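Local coordinates for probable protein phosphatase 2C 50 (Oryza sativa subsp. japonica, PDB 5ZCG) that probably removes phosphate groups from phosphoserine and phosphothreonine in proteins as a magnesium-dependent phosphatase of the PP2C family, at residues L33-R37 with R38-A42. The protein carries 5 engineered substitutions. Sequence-based numbering, arbitrary orientation.
Sequences LLASR and RDLDA
Ala35 meets Leu40 first: its CB sits 3.4 Å from Leu40 CD2, tighter than carbon atoms usually pack, a close apolar contact between the residue just before the cap and one in the helix's first turn. The same CD2 lies 3.3 Å from Ser36 O, which also accepts a weak hydrogen bond from Leu40 N. Ser36 is the N-cap of the short helix 37-41. With chi1 at 84°, its OG lies between its own backbone N and carbonyl carbon, turned back over the first helical turn, where it accepts from Asp39 N at 3.0 Å with an N-H...O angle of 163°. In return, OG gives a weak bond to Asp39 OD2 at 2.9 Å, so the hydroxyl is tied to both the backbone and the carboxylate of one residue. That carboxylate has a second mate in Arg38, whose NE gives a weak hydrogen bond of 3.3 Å to Asp39 OD1 as part of a salt bridge, while Ser36 OG lies over one face of the guanidinium, toward its rim. Were Ser36 an alanine, Asp39 N would probably lose its capping acceptor and the Asp39 carboxylate one of the bonds that fix its rotation. The capped helix follows the loop that leaves strand 18-28 of the PP2C fold, at the surface and well away from the chain's centre. Next, Arg37 O takes Asp41 N at 2.9 Å, a regular helical bond. With CG anti to the backbone N (chi1 170°), Arg37 carries its guanidinium to Met94 O, a hydrogen bond from NH1, and to Asp48, a salt bridge from NH2.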
loop_
_atom_site.group_PDB
_atom_site.type_symbol
_atom_site.label_atom_id
_atom_site.label_comp_id
_atom_site.label_asym_id
_atom_site.label_seq_id
_atom_site.Cartn_x
_atom_site.Cartn_y
_atom_site.Cartn_z
ATOM N N LEU A 33 27.642 11.245 6.452
ATOM C CA LEU A 33 26.613 10.423 7.074
ATOM C C LEU A 33 27.167 9.141 7.687
ATOM O O LEU A 33 26.421 8.425 8.365
ATOM C CB LEU A 33 25.523 10.064 6.056
ATOM C CG LEU A 33 24.679 11.234 5.544
ATOM C CD1 LEU A 33 23.737 10.779 4.433
ATOM C CD2 LEU A 33 23.909 11.883 6.687
ATOM N N LEU A 34 28.444 8.833 7.468
ATOM C CA LEU A 34 29.053 7.603 7.957
ATOM C C LEU A 34 30.162 7.821 8.977
ATOM O O LEU A 34 30.378 6.947 9.820
ATOM C CB LEU A 34 29.614 6.781 6.786
ATOM C CG LEU A 34 28.625 6.437 5.669
ATOM C CD1 LEU A 34 29.313 5.675 4.546
ATOM C CD2 LEU A 34 27.446 5.636 6.214
ATOM N N ALA A 35 30.869 8.952 8.930
ATOM C CA ALA A 35 31.937 9.223 9.882
ATOM C C ALA A 35 32.066 10.728 10.079
ATOM O O ALA A 35 31.661 11.524 9.226
ATOM C CB ALA A 35 33.258 8.603 9.425
ATOM N N SER A 36 32.617 11.118 11.225
ATOM C CA SER A 36 32.650 12.536 11.545
ATOM C C SER A 36 33.698 13.257 10.701
ATOM O O SER A 36 34.668 12.667 10.217
ATOM C CB SER A 36 32.946 12.744 13.031
ATOM O OG SER A 36 34.340 12.703 13.280
ATOM N N ARG A 37 33.483 14.564 10.526
ATOM C CA ARG A 37 34.451 15.383 9.803
ATOM C C ARG A 37 35.782 15.447 10.545
ATOM O O ARG A 37 36.851 15.449 9.921
ATOM C CB ARG A 37 33.887 16.787 9.579
ATOM C CG ARG A 37 34.911 17.788 9.037
ATOM C CD ARG A 37 34.356 19.205 9.025
ATOM N NE ARG A 37 33.409 19.428 7.935
ATOM C CZ ARG A 37 32.262 20.084 8.069
ATOM N NH1 ARG A 37 31.914 20.581 9.248
ATOM N NH2 ARG A 37 31.455 20.242 7.026
ATOM N N ARG A 38 35.733 15.484 11.880
ATOM C CA ARG A 38 36.952 15.561 12.683
ATOM C C ARG A 38 37.843 14.340 12.466
ATOM O O ARG A 38 39.061 14.467 12.266
ATOM C CB ARG A 38 36.564 15.716 14.156
ATOM C CG ARG A 38 37.501 15.066 15.159
ATOM C CD ARG A 38 36.806 14.894 16.509
ATOM N NE ARG A 38 36.039 13.651 16.585
ATOM C CZ ARG A 38 34.747 13.579 16.888
ATOM N NH1 ARG A 38 34.054 14.681 17.146
ATOM N NH2 ARG A 38 34.145 12.398 16.932
ATOM N N ASP A 39 37.246 13.144 12.480
ATOM C CA ASP A 39 38.027 11.916 12.364
ATOM C C ASP A 39 38.679 11.798 10.992
ATOM O O ASP A 39 39.829 11.360 10.884
ATOM C CB ASP A 39 37.139 10.709 12.656
ATOM C CG ASP A 39 36.649 10.686 14.092
ATOM O OD1 ASP A 39 37.432 11.071 14.988
ATOM O OD2 ASP A 39 35.488 10.289 14.326
ATOM N N LEU A 40 37.962 12.185 9.932
ATOM C CA LEU A 40 38.536 12.114 8.590
ATOM C C LEU A 40 39.581 13.201 8.381
ATOM O O LEU A 40 40.592 12.974 7.706
ATOM C CB LEU A 40 37.438 12.230 7.532
ATOM C CG LEU A 40 36.747 10.945 7.081
ATOM C CD1 LEU A 40 37.765 9.899 6.639
ATOM C CD2 LEU A 40 35.885 10.412 8.188
ATOM N N ASP A 41 39.354 14.387 8.949
ATOM C CA ASP A 41 40.353 15.444 8.845
ATOM C C ASP A 41 41.627 15.076 9.588
ATOM O O ASP A 41 42.711 15.545 9.225
ATOM C CB ASP A 41 39.793 16.765 9.372
ATOM C CG ASP A 41 40.664 17.948 9.000
ATOM O OD1 ASP A 41 40.762 18.258 7.792
ATOM O OD2 ASP A 41 41.261 18.564 9.911
ATOM N N ALA A 42 41.523 14.225 10.613
ATOM C CA ALA A 42 42.738 13.737 11.264
ATOM C C ALA A 42 43.618 12.971 10.282
ATOM O O ALA A 42 44.842 12.920 10.454
ATOM C CB ALA A 42 42.384 12.858 12.463
#